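Long-range contacts in acetyltransferase (Elizabethkingia anophelis, PDB 6AO7), which probably transfers the acetyl group of acetyl coenzyme A to an acceptor substrate, as other GNAT-family acetyltransferases do: residues K74-A79 with G89-D94; K106-T111 with L157-L162. All blocks are in the same frame, centred on the assembly; numbering follows the deposited sequence.

Contact 1: residues K74-A79 with G89-D94; sequences KNIAVA and GQLLKD. With ACO (acetyl coenzyme *a), chain B.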
loop_
_atom_site.group_PDB
_atom_site.type_symbol
_atom_site.label_atom_id
_atom_site.label_comp_id
_atom_site.label_asym_id
_atom_site.label_seq_id
_atom_site.Cartn_x
_atom_site.Cartn_y
_atom_site.Cartn_z
ATOM N N LYS A 74 18.141 -2.312 -2.197
ATOM C CA LYS A 74 17.837 -3.733 -2.092
ATOM C C LYS A 74 17.607 -4.166 -0.653
ATOM O O LYS A 74 17.013 -5.225 -0.422
ATOM C CB LYS A 74 18.965 -4.577 -2.690
ATOM C CG LYS A 74 18.855 -4.895 -4.206
ATOM C CD LYS A 74 17.754 -5.909 -4.527
ATOM C CE LYS A 74 18.033 -6.639 -5.850
ATOM N NZ LYS A 74 16.900 -7.525 -6.264
ATOM N N ASN A 75 18.086 -3.387 0.311
ATOM C CA ASN A 75 18.019 -3.795 1.708
ATOM C C ASN A 75 18.136 -2.551 2.569
ATOM O O ASN A 75 18.990 -1.707 2.321
ATOM C CB ASN A 75 19.138 -4.793 2.047
ATOM C CG ASN A 75 18.923 -5.478 3.383
ATOM O OD1 ASN A 75 18.922 -4.828 4.428
ATOM N ND2 ASN A 75 18.790 -6.804 3.358
ATOM N N ILE A 76 17.235 -2.401 3.533
ATOM C CA ILE A 76 17.355 -1.333 4.516
ATOM C C ILE A 76 16.812 -1.867 5.835
ATOM O O ILE A 76 15.709 -2.430 5.882
ATOM C CB ILE A 76 16.632 -0.036 4.087
ATOM C CG1 ILE A 76 16.886 1.072 5.115
ATOM C CG2 ILE A 76 15.125 -0.253 3.890
ATOM C CD1 ILE A 76 16.186 2.386 4.773
ATOM N N ALA A 77 17.592 -1.723 6.904
ATOM C CA ALA A 77 17.189 -2.334 8.170
ATOM C C ALA A 77 17.667 -1.502 9.353
ATOM O O ALA A 77 18.712 -0.852 9.294
ATOM C CB ALA A 77 17.739 -3.761 8.302
ATOM N N VAL A 78 16.889 -1.548 10.434
ATOM C CA VAL A 78 17.239 -0.918 11.697
ATOM C C VAL A 78 17.060 -1.955 12.787
ATOM O O VAL A 78 16.045 -2.664 12.807
ATOM C CB VAL A 78 16.366 0.322 11.969
ATOM C CG1 VAL A 78 16.556 0.817 13.384
ATOM C CG2 VAL A 78 16.686 1.411 10.956
ATOM N N ALA A 79 18.038 -2.037 13.698
ATOM C CA ALA A 79 17.974 -2.964 14.821
ATOM C C ALA A 79 16.615 -2.894 15.501
ATOM O O ALA A 79 16.055 -1.812 15.686
ATOM C CB ALA A 79 19.078 -2.643 15.834
ATOM N N GLY A 89 14.190 6.870 8.747
ATOM C CA GLY A 89 14.073 8.092 7.973
ATOM C C GLY A 89 15.411 8.768 7.737
ATOM O O GLY A 89 15.677 9.281 6.646
ATOM N N GLN A 90 16.267 8.786 8.759
ATOM C CA GLN A 90 17.611 9.322 8.577
ATOM C C GLN A 90 18.374 8.520 7.533
ATOM O O GLN A 90 19.078 9.093 6.692
ATOM C CB GLN A 90 18.362 9.326 9.911
ATOM C CG GLN A 90 17.856 10.364 10.893
ATOM C CD GLN A 90 17.785 11.753 10.280
ATOM O OE1 GLN A 90 16.705 12.349 10.181
ATOM N NE2 GLN A 90 18.938 12.275 9.855
ATOM N N LEU A 91 18.233 7.190 7.562
ATOM C CA LEU A 91 18.874 6.359 6.547
ATOM C C LEU A 91 18.363 6.705 5.151
ATOM O O LEU A 91 19.153 6.858 4.213
ATOM C CB LEU A 91 18.653 4.873 6.854
ATOM C CG LEU A 91 19.361 4.269 8.072
ATOM C CD1 LEU A 91 19.168 2.762 8.107
ATOM C CD2 LEU A 91 20.833 4.592 8.045
ATOM N N LEU A 92 17.039 6.845 4.991
ATOM C CA LEU A 92 16.490 7.118 3.667
ATOM C C LEU A 92 17.000 8.444 3.106
ATOM O O LEU A 92 17.322 8.536 1.913
ATOM C CB LEU A 92 14.960 7.098 3.711
ATOM C CG LEU A 92 14.328 5.713 3.899
ATOM C CD1 LEU A 92 12.855 5.844 4.218
ATOM C CD2 LEU A 92 14.532 4.891 2.627
ATOM N N LYS A 93 17.074 9.479 3.948
ATOM C CA LYS A 93 17.668 10.752 3.540
ATOM C C LYS A 93 19.105 10.574 3.071
ATOM O O LYS A 93 19.540 11.224 2.110
ATOM C CB LYS A 93 17.627 11.747 4.706
ATOM N N ASP A 94 19.873 9.732 3.769
ATOM C CA ASP A 94 21.261 9.518 3.383
ATOM C C ASP A 94 21.355 8.769 2.060
ATOM O O ASP A 94 22.211 9.086 1.233
ATOM C CB ASP A 94 22.002 8.772 4.492
ATOM C CG ASP A 94 23.497 8.812 4.313
ATOM O OD1 ASP A 94 24.092 9.851 4.656
ATOM O OD2 ASP A 94 24.077 7.816 3.827
HETATM N N1A ACO B . 1.134 2.337 9.585
HETATM C C2A ACO B . 2.034 3.089 8.950
HETATM N N3A ACO B . 3.079 3.751 9.452
HETATM C C4A ACO B . 3.145 3.607 10.779
HETATM C C5A ACO B . 2.274 2.884 11.581
HETATM C C6A ACO B . 1.222 2.209 10.927
HETATM N N6A ACO B . 0.302 1.471 11.554
HETATM N N7A ACO B . 2.616 3.011 12.918
HETATM C C8A ACO B . 3.672 3.792 12.895
HETATM N N9A ACO B . 4.049 4.184 11.636
HETATM C C1B ACO B . 5.138 5.085 11.261
HETATM C C2B ACO B . 5.840 5.812 12.396
HETATM O O2B ACO B . 5.066 6.882 12.919
HETATM C C3B ACO B . 7.049 6.341 11.627
HETATM O O3B ACO B . 6.700 7.475 10.807
HETATM P P3B ACO B . 6.827 9.022 11.222
HETATM O O7A ACO B . 5.779 9.244 12.332
HETATM O O8A ACO B . 8.301 9.234 11.642
HETATM O O9A ACO B . 6.514 9.836 9.998
HETATM C C4B ACO B . 7.327 5.241 10.591
HETATM O O4B ACO B . 6.173 4.365 10.624
HETATM C C5B ACO B . 8.618 4.493 10.824
HETATM O O5B ACO B . 9.628 5.526 10.848
HETATM P P1A ACO B . 11.158 5.266 11.446
HETATM O O1A ACO B . 11.245 5.279 12.924
HETATM O O2A ACO B . 12.021 6.345 10.808
HETATM O O3A ACO B . 11.459 3.813 10.864
HETATM P P2A ACO B . 12.466 2.667 11.334
HETATM O O4A ACO B . 13.512 3.360 12.115
HETATM O O5A ACO B . 11.688 1.661 12.162
HETATM O O6A ACO B . 12.981 1.934 10.021
HETATM C CBP ACO B . 12.490 -0.094 8.791
HETATM C CCP ACO B . 12.050 1.328 9.117
HETATM C CDP ACO B . 13.848 -0.031 8.072
HETATM C CEP ACO B . 11.445 -0.726 7.856
HETATM C CAP ACO B . 12.655 -0.909 10.101
HETATM O OAP ACO B . 11.447 -0.895 10.845
HETATM C C9P ACO B . 13.177 -2.327 9.927
HETATM O O9P ACO B . 14.383 -2.528 9.831
HETATM N N8P ACO B . 12.272 -3.293 9.823
HETATM C C7P ACO B . 12.640 -4.675 9.552
HETATM C C6P ACO B . 13.377 -4.830 8.226
HETATM C C5P ACO B . 12.550 -4.358 7.053
HETATM O O5P ACO B . 11.352 -4.615 6.973
HETATM N N4P ACO B . 13.196 -3.662 6.120
HETATM C C3P ACO B . 12.568 -3.179 4.895
HETATM C C2P ACO B . 12.241 -4.302 3.934
HETATM S S1P ACO B . 12.070 -3.839 2.170
HETATM C C ACO B . 13.785 -3.718 1.725
HETATM O O ACO B . 14.674 -3.866 2.518
HETATM C CH3 ACO B . 13.996 -3.363 0.284
#
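Ile-76 reaches from its strand into the notch between Leu-91 and Leu-92 of the helix. Its CG1 stands anti to the backbone N (chi1 -176°) and the chain runs on fully extended, which carries CD1 to the helix. There the methyl meets Leu-92 CD2 at 3.7 Å, the two side chains crossing at about a right angle, and also lies 4.1 Å from Leu-91 CB. Ile-76 points at the helix and Leu-91 back at the strand, overlapping alongside, CG1 of one by CD1 of the other. In Leu-91, CG is anti to the carbonyl carbon (chi1 -69°), and the branch carries CD1 down to the strand, beside Ala-77 O and 4.0 Å from Val-78 CG2. Beta-branching suits Ile-76: CD1 faces the helix while CG2 borders acetyl coenzyme A. In Val-78 the CG2 methyl touches both Leu-91 and the phosphate oxygens. The backbone does the polar work. Ile-76 N donates to the acetyl O at 3.1 Å, Ile-76 O accepts from N4P at 2.8 Å, and Val-78 N holds O9P at 2.8 Å. From the helix, Gly-89 N, with no side chain beside it, binds the pyrophosphate oxygen O2A at 3.0 Å. The axes of the two short segments run roughly antiparallel, at 146°, within the first half of a beta-alpha-beta unit. Helix 116-124 closes in with Tyr-122 on Ile-76 and Leu-92, Ile-15 of strand 14-17 packs on Leu-91, and strand 56-65 continues the sheet.

Contact 2: residues K106-T111 with L157-L162; sequences KLVIGT and LLTMEL. With ACO (acetyl coenzyme *a), chain B.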
loop_
_atom_site.group_PDB
_atom_site.type_symbol
_atom_site.label_atom_id
_atom_site.label_comp_id
_atom_site.label_asym_id
_atom_site.label_seq_id
_atom_site.Cartn_x
_atom_site.Cartn_y
_atom_site.Cartn_z
ATOM N N LYS A 106 16.815 7.938 -10.909
ATOM C CA LYS A 106 15.707 7.331 -10.179
ATOM C C LYS A 106 16.235 6.451 -9.056
ATOM O O LYS A 106 17.237 5.745 -9.216
ATOM C CB LYS A 106 14.807 6.488 -11.083
ATOM C CG LYS A 106 14.016 7.293 -12.128
ATOM C CD LYS A 106 13.414 6.342 -13.141
ATOM C CE LYS A 106 12.090 6.852 -13.673
ATOM N NZ LYS A 106 11.552 5.935 -14.717
ATOM N N LEU A 107 15.546 6.498 -7.924
ATOM C CA LEU A 107 15.811 5.636 -6.782
ATOM C C LEU A 107 14.587 4.759 -6.570
ATOM O O LEU A 107 13.456 5.257 -6.535
ATOM C CB LEU A 107 16.121 6.476 -5.542
ATOM C CG LEU A 107 16.533 5.781 -4.236
ATOM C CD1 LEU A 107 17.803 4.954 -4.425
ATOM C CD2 LEU A 107 16.719 6.831 -3.176
ATOM N N VAL A 108 14.805 3.459 -6.459
ATOM C CA VAL A 108 13.706 2.509 -6.389
ATOM C C VAL A 108 13.817 1.702 -5.097
ATOM O O VAL A 108 14.913 1.435 -4.606
ATOM C CB VAL A 108 13.711 1.595 -7.622
ATOM C CG1 VAL A 108 12.777 0.423 -7.436
ATOM C CG2 VAL A 108 13.324 2.410 -8.859
ATOM N N ILE A 109 12.669 1.345 -4.531
ATOM C CA ILE A 109 12.621 0.404 -3.419
ATOM C C ILE A 109 11.390 -0.476 -3.582
ATOM O O ILE A 109 10.325 -0.005 -3.995
ATOM C CB ILE A 109 12.633 1.137 -2.068
ATOM C CG1 ILE A 109 12.853 0.134 -0.929
ATOM C CG2 ILE A 109 11.333 1.980 -1.888
ATOM C CD1 ILE A 109 13.197 0.787 0.409
ATOM N N GLY A 110 11.544 -1.761 -3.279
ATOM C CA GLY A 110 10.436 -2.695 -3.376
ATOM C C GLY A 110 10.119 -3.345 -2.046
ATOM O O GLY A 110 11.026 -3.835 -1.373
ATOM N N THR A 111 8.854 -3.358 -1.639
ATOM C CA THR A 111 8.486 -3.985 -0.378
ATOM C C THR A 111 7.279 -4.897 -0.609
ATOM O O THR A 111 6.744 -4.983 -1.714
ATOM C CB THR A 111 8.214 -2.933 0.704
ATOM O OG1 THR A 111 8.144 -3.588 1.979
ATOM C CG2 THR A 111 6.882 -2.194 0.415
ATOM N N LEU A 157 6.624 -1.868 -5.949
ATOM C CA LEU A 157 7.815 -1.102 -6.292
ATOM C C LEU A 157 7.482 0.383 -6.225
ATOM O O LEU A 157 6.483 0.819 -6.805
ATOM C CB LEU A 157 8.306 -1.482 -7.692
ATOM C CG LEU A 157 9.803 -1.463 -8.019
ATOM C CD1 LEU A 157 10.547 -2.537 -7.240
ATOM C CD2 LEU A 157 10.040 -1.628 -9.508
ATOM N N LEU A 158 8.312 1.149 -5.527
ATOM C CA LEU A 158 8.154 2.591 -5.427
ATOM C C LEU A 158 9.386 3.275 -5.998
ATOM O O LEU A 158 10.494 2.757 -5.904
ATOM C CB LEU A 158 7.949 3.058 -3.972
ATOM C CG LEU A 158 6.832 2.407 -3.157
ATOM C CD1 LEU A 158 7.334 1.166 -2.410
ATOM C CD2 LEU A 158 6.236 3.423 -2.145
ATOM N N THR A 159 9.185 4.464 -6.559
ATOM C CA THR A 159 10.210 5.148 -7.327
ATOM C C THR A 159 10.237 6.608 -6.939
ATOM O O THR A 159 9.192 7.247 -6.820
ATOM C CB THR A 159 9.965 5.068 -8.838
ATOM O OG1 THR A 159 9.846 3.698 -9.234
ATOM C CG2 THR A 159 11.112 5.714 -9.586
ATOM N N MET A 160 11.438 7.139 -6.781
ATOM C CA MET A 160 11.630 8.549 -6.489
ATOM C C MET A 160 12.476 9.152 -7.593
ATOM O O MET A 160 13.553 8.630 -7.897
ATOM C CB MET A 160 12.315 8.748 -5.143
ATOM C CG MET A 160 12.643 10.188 -4.861
ATOM S SD MET A 160 13.689 10.313 -3.408
ATOM C CE MET A 160 14.214 12.021 -3.522
ATOM N N GLU A 161 11.992 10.238 -8.195
ATOM C CA GLU A 161 12.795 10.967 -9.171
ATOM C C GLU A 161 13.779 11.848 -8.413
ATOM O O GLU A 161 13.374 12.654 -7.569
ATOM C CB GLU A 161 11.906 11.792 -10.101
ATOM N N LEU A 162 15.067 11.678 -8.686
ATOM C CA LEU A 162 16.107 12.365 -7.927
ATOM C C LEU A 162 16.437 13.715 -8.541
ATOM O O LEU A 162 16.166 13.952 -9.718
ATOM C CB LEU A 162 17.379 11.514 -7.845
ATOM C CG LEU A 162 17.294 10.182 -7.103
ATOM C CD1 LEU A 162 18.500 9.341 -7.423
ATOM C CD2 LEU A 162 17.184 10.413 -5.598
ATOM O OXT LEU A 162 16.989 14.585 -7.863
HETATM N N1A ACO B . 1.134 2.337 9.585
HETATM C C2A ACO B . 2.034 3.089 8.950
HETATM N N3A ACO B . 3.079 3.751 9.452
HETATM C C4A ACO B . 3.145 3.607 10.779
HETATM C C5A ACO B . 2.274 2.884 11.581
HETATM C C6A ACO B . 1.222 2.209 10.927
HETATM N N6A ACO B . 0.302 1.471 11.554
HETATM N N7A ACO B . 2.616 3.011 12.918
HETATM C C8A ACO B . 3.672 3.792 12.895
HETATM N N9A ACO B . 4.049 4.184 11.636
HETATM C C1B ACO B . 5.138 5.085 11.261
HETATM C C2B ACO B . 5.840 5.812 12.396
HETATM O O2B ACO B . 5.066 6.882 12.919
HETATM C C3B ACO B . 7.049 6.341 11.627
HETATM O O3B ACO B . 6.700 7.475 10.807
HETATM P P3B ACO B . 6.827 9.022 11.222
HETATM O O7A ACO B . 5.779 9.244 12.332
HETATM O O8A ACO B . 8.301 9.234 11.642
HETATM O O9A ACO B . 6.514 9.836 9.998
HETATM C C4B ACO B . 7.327 5.241 10.591
HETATM O O4B ACO B . 6.173 4.365 10.624
HETATM C C5B ACO B . 8.618 4.493 10.824
HETATM O O5B ACO B . 9.628 5.526 10.848
HETATM P P1A ACO B . 11.158 5.266 11.446
HETATM O O1A ACO B . 11.245 5.279 12.924
HETATM O O2A ACO B . 12.021 6.345 10.808
HETATM O O3A ACO B . 11.459 3.813 10.864
HETATM P P2A ACO B . 12.466 2.667 11.334
HETATM O O4A ACO B . 13.512 3.360 12.115
HETATM O O5A ACO B . 11.688 1.661 12.162
HETATM O O6A ACO B . 12.981 1.934 10.021
HETATM C CBP ACO B . 12.490 -0.094 8.791
HETATM C CCP ACO B . 12.050 1.328 9.117
HETATM C CDP ACO B . 13.848 -0.031 8.072
HETATM C CEP ACO B . 11.445 -0.726 7.856
HETATM C CAP ACO B . 12.655 -0.909 10.101
HETATM O OAP ACO B . 11.447 -0.895 10.845
HETATM C C9P ACO B . 13.177 -2.327 9.927
HETATM O O9P ACO B . 14.383 -2.528 9.831
HETATM N N8P ACO B . 12.272 -3.293 9.823
HETATM C C7P ACO B . 12.640 -4.675 9.552
HETATM C C6P ACO B . 13.377 -4.830 8.226
HETATM C C5P ACO B . 12.550 -4.358 7.053
HETATM O O5P ACO B . 11.352 -4.615 6.973
HETATM N N4P ACO B . 13.196 -3.662 6.120
HETATM C C3P ACO B . 12.568 -3.179 4.895
HETATM C C2P ACO B . 12.241 -4.302 3.934
HETATM S S1P ACO B . 12.070 -3.839 2.170
HETATM C C ACO B . 13.785 -3.718 1.725
HETATM O O ACO B . 14.674 -3.866 2.518
HETATM C CH3 ACO B . 13.996 -3.363 0.284
#
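Leu-107 and Met-160 form a hydrogen-bonded antiparallel pair, their flat peptide units meeting through N-H and C=O while side chains take the two faces: Leu-107 N to Met-160 O is 2.9 Å and Met-160 N to Leu-107 O 2.8 Å. A second such pair follows, with Ile-109 N bound to Leu-158 O at 2.9 Å and Leu-158 N to Ile-109 O at 2.8 Å. One face of this ladder carries Lys-106, Val-108, Leu-157 and Thr-159. Val-108, with CG1 anti to its backbone N (chi1 168°), sends that methyl against Leu-157 CG at 3.6 Å and turns CG2 to Thr-159 OG1 at 3.7 Å; the threonine hydroxyl is hydrogen-bonded to Thr-130 on the next strand. Gly-110, lacking a side chain, lets Leu-157 CD1 settle close beside its CA. The other face carries Leu-107, Ile-109, Leu-158 and Met-160, apolar chains that all touch Phe-127. Ile-109 and Leu-158 run alongside each other, CG2 to CD1 4.1 Å, while Leu-107 and Met-160 meet Ile-96 of helix 87-101. The C-terminal Leu-162 lays CD2 against Leu-107 CB. At the far end, Gly-110 O comes within 3.4 Å of the acetyl CH3, while Thr-111 OG1 bonds to Gln-118. The pairing belongs to the C-terminal half of the GNAT fold, in which the strand after the cofactor-binding helix pairs antiparallel with the chain's last strand (order 106-112, 155-161, 128-133).

Overall arrangement
Contacts 1 and 2 share one sheet and one ligand, with centres about 13 Å apart. Along the chain they come in series: helix 87-101, which supplies half of contact 1, leads straight into strand 106-112 of contact 2. Strands 70-78 and 106-112 are parallel neighbours, and Ile-76 CG2 touches Ile-109 CD1 at 4.1 Å; Tyr-122 packs on both isoleucines. The acetyl CH3 of the cofactor lies 3.6 Å from Lys-74 O. The fourth and fifth strands of the sheet thus flank the acetyl end, as is usual in GNAT enzymes, where they diverge to admit the pantetheine arm; here strand 70-78 supplies the backbone bonds to it.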